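Local coordinates for ABC transporter periplasmic-binding protein YTFQ (Escherichia coli, PDB 2VK2) that binds alpha- and beta-galactofuranose in the periplasm and serves as the solute-binding component of an ABC transporter that takes up this sugar, at residues S53-G58 with A82-F87; V105-I110 with T275-Y280; P128-E133 with G189-M194. One frame throughout, in Å; residues are numbered along the deposited sequence.

Contact 1. Residues S53-G58 with A82-F87; sequences SFVAQG and AEIPVF
CG1 of V55 stands anti to its own backbone N (chi1 170°), a rotation that sets this methyl against the methyl of A82, with V55 CG1 and A82 CB 3.7 Å apart. In I84, CG1 is anti to the carbonyl carbon (chi1 -62°), and an extended second torsion (173°) carries CD1 out to the helix. There CD1 meets main chain more closely than side chain: I84 CD1 lies 3.8 Å from V55 CA and 4.0 Å from V55 O. The second branch of V55 is a looser neighbour, its CG2 standing 4.4 Å from I84 CD1.

The C-terminal end of helix 44-57 thus packs on the connection from helix 73-81 to strand 86-89, on one side of a parallel sheet. Helix 44-57 leads to strand 61-64, which passes by a beta-alpha-beta crossover through helix 73-81 to strand 86-89, within one lobe of the periplasmic sugar-binding fold. Both helices end in a Schellman motif, with G58 and E83 the residues of positive phi that turn the chain out of the helix. At the first of these ends, G58 CA comes within 4.5 Å of I84 CD1. I62 of strand 61-64 touches the side chains of both V55 and I84, and A79 of helix 73-81 also packs on V55.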
# COMPACT_ATOMS: atom_id res chain seq x y z
N SER A 53 22.06 11.72 2.91
CA SER A 53 22.08 13.16 2.66
C SER A 53 21.36 13.92 3.77
O SER A 53 21.86 14.93 4.25
CB SER A 53 21.46 13.49 1.30
OG SER A 53 21.49 14.88 1.06
N PHE A 54 20.19 13.44 4.18
CA PHE A 54 19.45 14.08 5.26
C PHE A 54 20.25 14.08 6.56
O PHE A 54 20.23 15.07 7.30
CB PHE A 54 18.10 13.39 5.50
CG PHE A 54 17.10 13.55 4.37
CD1 PHE A 54 16.98 14.75 3.67
CD2 PHE A 54 16.25 12.51 4.04
CE1 PHE A 54 16.04 14.88 2.64
CE2 PHE A 54 15.31 12.64 3.02
CZ PHE A 54 15.22 13.83 2.32
N VAL A 55 20.94 12.99 6.85
CA VAL A 55 21.80 12.91 8.03
C VAL A 55 22.92 13.94 7.94
O VAL A 55 23.16 14.69 8.89
CB VAL A 55 22.41 11.49 8.21
CG1 VAL A 55 23.49 11.51 9.29
CG2 VAL A 55 21.31 10.50 8.56
N ALA A 56 23.59 14.00 6.79
CA ALA A 56 24.68 14.96 6.58
C ALA A 56 24.21 16.40 6.75
O ALA A 56 24.91 17.23 7.33
CB ALA A 56 25.30 14.75 5.20
N GLN A 57 23.01 16.69 6.24
CA GLN A 57 22.43 18.03 6.35
C GLN A 57 22.04 18.42 7.78
O GLN A 57 21.98 19.60 8.09
CB GLN A 57 21.19 18.14 5.47
CG GLN A 57 21.48 18.11 3.99
CD GLN A 57 20.21 18.09 3.18
OE1 GLN A 57 19.39 19.01 3.28
NE2 GLN A 57 20.02 17.05 2.38
N GLY A 58 21.77 17.44 8.63
CA GLY A 58 21.37 17.71 10.00
C GLY A 58 19.90 18.09 10.14
O GLY A 58 19.56 18.99 10.91
N ALA A 82 23.88 9.82 14.60
CA ALA A 82 23.70 11.26 14.41
C ALA A 82 22.60 11.83 15.31
O ALA A 82 22.36 13.04 15.30
CB ALA A 82 23.38 11.56 12.95
N GLU A 83 21.94 10.97 16.08
CA GLU A 83 20.87 11.35 16.99
C GLU A 83 19.69 12.02 16.27
O GLU A 83 19.08 12.96 16.77
CB GLU A 83 21.41 12.24 18.12
CG GLU A 83 22.53 11.57 18.92
CD GLU A 83 23.09 12.44 20.02
OE1 GLU A 83 22.29 13.11 20.72
OE2 GLU A 83 24.32 12.46 20.19
N ILE A 84 19.37 11.50 15.08
CA ILE A 84 18.24 11.98 14.30
C ILE A 84 17.16 10.90 14.33
O ILE A 84 17.37 9.80 13.82
CB ILE A 84 18.65 12.27 12.84
CG1 ILE A 84 19.70 13.38 12.80
CG2 ILE A 84 17.44 12.66 12.00
CD1 ILE A 84 20.30 13.63 11.44
N PRO A 85 16.00 11.20 14.94
CA PRO A 85 14.94 10.19 15.03
C PRO A 85 14.37 9.82 13.67
O PRO A 85 14.24 10.68 12.79
CB PRO A 85 13.88 10.87 15.91
CG PRO A 85 14.11 12.31 15.72
CD PRO A 85 15.59 12.46 15.58
N VAL A 86 14.04 8.54 13.51
CA VAL A 86 13.53 8.00 12.26
C VAL A 86 12.12 7.45 12.46
O VAL A 86 11.85 6.75 13.43
CB VAL A 86 14.45 6.88 11.71
CG1 VAL A 86 13.81 6.19 10.51
CG2 VAL A 86 15.80 7.46 11.34
N PHE A 87 11.23 7.80 11.53
CA PHE A 87 9.85 7.34 11.55
C PHE A 87 9.57 6.62 10.25
O PHE A 87 9.88 7.12 9.17
CB PHE A 87 8.89 8.54 11.70
CG PHE A 87 9.14 9.35 12.94
CD1 PHE A 87 8.30 9.22 14.05
CD2 PHE A 87 10.20 10.23 13.02
CE1 PHE A 87 8.53 9.96 15.20
CE2 PHE A 87 10.43 10.97 14.16
CZ PHE A 87 9.60 10.84 15.26

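Contact 2. Residues V105-I110 with T275-Y280; sequences VTADNI and TKSTLY
T275 meets T106 and A107 with its backbone N and both branches of its side chain. T275 N donates to T106 O over 2.9 Å, the donor standing 41° out of the carbonyl plane. OG1 of T275 takes the crowded position between its backbone N and carbonyl carbon (chi1 61°), which brings it over the start of A107. T275 OG1 and A107 N are 3.3 Å apart, but the angle is too poor for a hydrogen bond. The same rotamer leaves the methyl for apolar company: T275 CG2 lies 4.2 Å from V105 CG1, and M251 touches both of these residues from outside.

T106 turns its hydroxyl to the next residue of its own segment instead, T106 OG1 donating over 2.9 Å to a lone pair of A107 O in the carbonyl plane. The side chain of T106 is near the bound galactofuranose. In S277, OG is anti to the carbonyl carbon (chi1 -60°), which places it near the methyl of A107 and next to a water. This water accepts from D108 N at 2.8 Å and donates both to T275 O at 2.7 Å and to S277 OG at 2.7 Å. The carboxylate of D108 is used elsewhere, as the N-cap of helix 109-124, with OD1 taking the N-H of L111.

Both segments cross from one lobe to the other, two of the three crossings that form the hinge in periplasmic sugar-binding proteins of this type. T106 also has a backbone bond to T273, in strand 272-274. Between the two segments themselves, one direct backbone bond and a three-bonded water imply a sparsely bonded junction, in which the water could probably readjust as the lobes move.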
# COMPACT_ATOMS: atom_id res chain seq x y z
N VAL A 105 4.18 3.91 11.20
CA VAL A 105 2.79 4.27 10.96
C VAL A 105 2.32 3.48 9.76
O VAL A 105 2.88 3.60 8.67
CB VAL A 105 2.62 5.77 10.68
CG1 VAL A 105 1.14 6.12 10.52
CG2 VAL A 105 3.25 6.60 11.80
N THR A 106 1.30 2.65 9.94
CA THR A 106 0.93 1.69 8.91
C THR A 106 -0.44 1.09 9.20
O THR A 106 -0.90 1.11 10.34
CB THR A 106 1.99 0.56 8.82
OG1 THR A 106 1.64 -0.37 7.78
CG2 THR A 106 2.10 -0.19 10.15
N ALA A 107 -1.09 0.58 8.17
CA ALA A 107 -2.23 -0.29 8.37
C ALA A 107 -1.75 -1.66 8.84
O ALA A 107 -0.55 -1.98 8.76
CB ALA A 107 -3.02 -0.43 7.08
N ASP A 108 -2.68 -2.45 9.35
CA ASP A 108 -2.46 -3.88 9.55
C ASP A 108 -2.69 -4.50 8.18
O ASP A 108 -3.83 -4.69 7.75
CB ASP A 108 -3.44 -4.42 10.59
CG ASP A 108 -3.31 -5.91 10.82
OD1 ASP A 108 -2.67 -6.61 10.00
OD2 ASP A 108 -3.87 -6.39 11.83
N ASN A 109 -1.60 -4.80 7.48
CA ASN A 109 -1.68 -5.22 6.08
C ASN A 109 -2.10 -6.68 5.94
O ASN A 109 -2.64 -7.08 4.91
CB ASN A 109 -0.36 -4.94 5.37
CG ASN A 109 0.07 -3.49 5.51
OD1 ASN A 109 -0.61 -2.58 5.03
ND2 ASN A 109 1.18 -3.27 6.17
N ILE A 110 -1.85 -7.47 6.98
CA ILE A 110 -2.39 -8.83 7.04
C ILE A 110 -3.91 -8.74 7.09
O ILE A 110 -4.61 -9.44 6.35
CB ILE A 110 -1.85 -9.62 8.26
CG1 ILE A 110 -0.32 -9.74 8.18
CG2 ILE A 110 -2.48 -10.99 8.31
CD1 ILE A 110 0.31 -10.49 9.33
N THR A 275 -3.21 2.39 11.54
CA THR A 275 -4.33 3.12 10.94
C THR A 275 -5.49 2.14 10.73
O THR A 275 -5.30 0.92 10.79
CB THR A 275 -3.93 3.76 9.61
OG1 THR A 275 -3.53 2.74 8.68
CG2 THR A 275 -2.77 4.73 9.81
N LYS A 276 -6.69 2.67 10.49
CA LYS A 276 -7.91 1.87 10.39
C LYS A 276 -8.15 1.34 8.98
O LYS A 276 -8.00 2.07 8.00
CB LYS A 276 -9.12 2.70 10.83
CG LYS A 276 -10.45 1.96 10.79
CD LYS A 276 -11.60 2.78 11.36
CE LYS A 276 -11.52 2.93 12.88
NZ LYS A 276 -11.48 1.62 13.59
N SER A 277 -8.53 0.06 8.89
CA SER A 277 -8.88 -0.58 7.62
C SER A 277 -10.37 -0.88 7.55
O SER A 277 -10.93 -1.43 8.49
CB SER A 277 -8.11 -1.89 7.46
OG SER A 277 -6.71 -1.67 7.48
N THR A 278 -11.00 -0.54 6.43
CA THR A 278 -12.43 -0.77 6.22
C THR A 278 -12.69 -1.29 4.82
O THR A 278 -12.20 -0.72 3.84
CB THR A 278 -13.23 0.53 6.42
OG1 THR A 278 -12.88 1.13 7.67
CG2 THR A 278 -14.73 0.25 6.38
N LEU A 279 -13.47 -2.37 4.73
CA LEU A 279 -13.90 -2.91 3.44
C LEU A 279 -15.03 -2.07 2.86
O LEU A 279 -16.00 -1.77 3.56
CB LEU A 279 -14.38 -4.35 3.61
CG LEU A 279 -14.87 -5.06 2.34
CD1 LEU A 279 -13.71 -5.36 1.41
CD2 LEU A 279 -15.60 -6.34 2.71
N TYR A 280 -14.90 -1.71 1.59
CA TYR A 280 -15.94 -0.99 0.87
C TYR A 280 -16.36 -1.75 -0.38
O TYR A 280 -15.52 -2.29 -1.11
CB TYR A 280 -15.46 0.42 0.52
CG TYR A 280 -15.41 1.33 1.73
CD1 TYR A 280 -16.58 1.76 2.36
CD2 TYR A 280 -14.19 1.75 2.26
CE1 TYR A 280 -16.53 2.58 3.47
CE2 TYR A 280 -14.14 2.58 3.37
CZ TYR A 280 -15.31 2.99 3.97
OH TYR A 280 -15.27 3.81 5.07
O HOH W 1 -5.36 -1.60 9.76

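Contact 3. Residues P128-E133 with G189-M194; sequences PCNVVE and GKNICM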
# COMPACT_ATOMS: atom_id res chain seq x y z
N PRO A 128 -16.68 -23.20 -7.09
CA PRO A 128 -15.28 -23.16 -7.53
C PRO A 128 -14.87 -21.76 -7.94
O PRO A 128 -15.63 -21.06 -8.61
CB PRO A 128 -15.26 -24.11 -8.73
CG PRO A 128 -16.48 -24.95 -8.61
CD PRO A 128 -17.49 -24.10 -7.93
N CYS A 129 -13.65 -21.37 -7.54
CA CYS A 129 -13.14 -20.04 -7.85
C CYS A 129 -11.65 -20.04 -7.95
O CYS A 129 -10.97 -20.12 -6.97
CB CYS A 129 -13.59 -19.05 -6.79
SG CYS A 129 -13.08 -17.33 -7.13
N ASN A 130 -11.18 -19.96 -9.14
CA ASN A 130 -9.76 -19.77 -9.41
C ASN A 130 -9.38 -18.31 -9.32
O ASN A 130 -9.93 -17.47 -10.02
CB ASN A 130 -9.40 -20.27 -10.80
CG ASN A 130 -9.44 -21.81 -10.90
OD1 ASN A 130 -9.37 -22.50 -9.96
ND2 ASN A 130 -9.55 -22.27 -12.09
N VAL A 131 -8.41 -18.05 -8.44
CA VAL A 131 -7.91 -16.71 -8.19
C VAL A 131 -6.57 -16.50 -8.88
O VAL A 131 -5.72 -17.39 -8.87
CB VAL A 131 -7.74 -16.46 -6.68
CG1 VAL A 131 -7.09 -15.11 -6.41
CG2 VAL A 131 -9.08 -16.56 -5.97
N VAL A 132 -6.40 -15.34 -9.50
CA VAL A 132 -5.08 -14.90 -9.94
C VAL A 132 -4.68 -13.70 -9.08
O VAL A 132 -5.51 -12.82 -8.81
CB VAL A 132 -5.03 -14.58 -11.45
CG1 VAL A 132 -5.40 -15.82 -12.27
CG2 VAL A 132 -5.94 -13.40 -11.81
N GLU A 133 -3.43 -13.70 -8.62
CA GLU A 133 -2.95 -12.70 -7.68
C GLU A 133 -1.92 -11.79 -8.32
O GLU A 133 -0.93 -12.26 -8.88
CB GLU A 133 -2.35 -13.39 -6.45
CG GLU A 133 -1.80 -12.42 -5.40
CD GLU A 133 -1.24 -13.14 -4.19
OE1 GLU A 133 -0.61 -14.20 -4.36
OE2 GLU A 133 -1.42 -12.63 -3.06
N GLY A 189 -8.92 -16.14 -20.27
CA GLY A 189 -9.53 -15.67 -19.03
C GLY A 189 -10.72 -16.47 -18.52
O GLY A 189 -11.23 -16.18 -17.44
N LYS A 190 -11.17 -17.47 -19.28
CA LYS A 190 -12.36 -18.24 -18.91
C LYS A 190 -12.16 -19.12 -17.68
O LYS A 190 -13.12 -19.46 -16.99
CB LYS A 190 -12.84 -19.11 -20.08
CG LYS A 190 -13.37 -18.31 -21.26
CD LYS A 190 -13.91 -19.21 -22.36
N ASN A 191 -10.91 -19.48 -17.39
CA ASN A 191 -10.59 -20.28 -16.21
C ASN A 191 -10.25 -19.43 -14.98
O ASN A 191 -9.75 -19.95 -13.98
CB ASN A 191 -9.43 -21.24 -16.52
CG ASN A 191 -9.30 -22.36 -15.51
OD1 ASN A 191 -10.30 -22.94 -15.07
ND2 ASN A 191 -8.07 -22.68 -15.13
N ILE A 192 -10.53 -18.12 -15.04
CA ILE A 192 -10.29 -17.21 -13.93
C ILE A 192 -11.63 -16.73 -13.36
O ILE A 192 -12.49 -16.28 -14.11
CB ILE A 192 -9.48 -15.98 -14.38
CG1 ILE A 192 -8.13 -16.41 -14.97
CG2 ILE A 192 -9.26 -15.02 -13.20
CD1 ILE A 192 -7.32 -15.27 -15.54
N CYS A 193 -11.78 -16.82 -12.04
CA CYS A 193 -12.97 -16.37 -11.32
C CYS A 193 -12.78 -14.98 -10.71
O CYS A 193 -13.71 -14.18 -10.67
CB CYS A 193 -13.34 -17.39 -10.23
SG CYS A 193 -14.30 -16.78 -8.80
N MET A 194 -11.57 -14.69 -10.23
CA MET A 194 -11.31 -13.47 -9.48
C MET A 194 -9.84 -13.07 -9.57
O MET A 194 -8.96 -13.93 -9.58
CB MET A 194 -11.72 -13.70 -8.02
CG MET A 194 -11.54 -12.50 -7.10
SD MET A 194 -10.06 -12.64 -6.08
CE MET A 194 -10.30 -11.24 -4.98
O HOH W 2 -8.83 -24.98 -12.86
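The carboxamides of N130 and N191 cross obliquely, their planes 82° apart. N130 ND2 donates to the backbone N191 O over 3.0 Å, and this acceptor lies almost exactly in the amide plane of N130. A water also takes an N-H of this group, 2.9 Å from N130 ND2. N191 directs its own ND2 to E186 OE1, with a weak bond to the same water. CG of N130 is anti to the carbonyl carbon (chi1 -71°), which places it on the side of the turn at 189-192. An alanine in place of N130 would probably leave N191 O without its side-chain donor and the water without the N-H it accepts.

Beside this pair the main chain of N130 does double duty: N130 O accepts from C193 N at 2.8 Å and from M194 N at 3.2 Å. V132 N then donates to M194 O over 2.9 Å, so V131 and M194 form a parallel bridge where strand 194-197 begins beside strand 129-135 in the sheet of the second lobe. On one face of it V131 and M194 run side by side, V131 CG1 3.9 Å from M194 SD, against L120 of helix 109-124. I192 and V132 cross at about a right angle, V132 CG1 3.8 Å from I192 CD1, and share M179 of helix 172-185.

C129 and C193 complete the junction with a disulfide, SG to SG 2.1 Å and chi3 -86°, near the relaxed right-angle geometry. A covalent link next to a carbonyl gripped by two N-H groups implies that the entry to strand 194-197 is probably held firmly to its neighbour, by a bond well suited to the oxidising periplasm.

Overall arrangement
The three contacts sample both lobes and the join between them. Contact 1 lies at the periphery of one lobe and contact 3 at that of the other, their centres about 47 Å apart on opposite sides of the chain's centre; contact 2 sits between, about 10 Å from that centre and near the sugar. All three are partly buried. Contacts 1 and 2 reach the same sheet through neighbouring strands 86-89 and 103-106, whereas contacts 2 and 3 share the second sheet. The chemistry changes accordingly: aliphatic packing at a helix end in contact 1, polar and water-mediated linkers in contact 2, and backbone pairing reinforced covalently in contact 3.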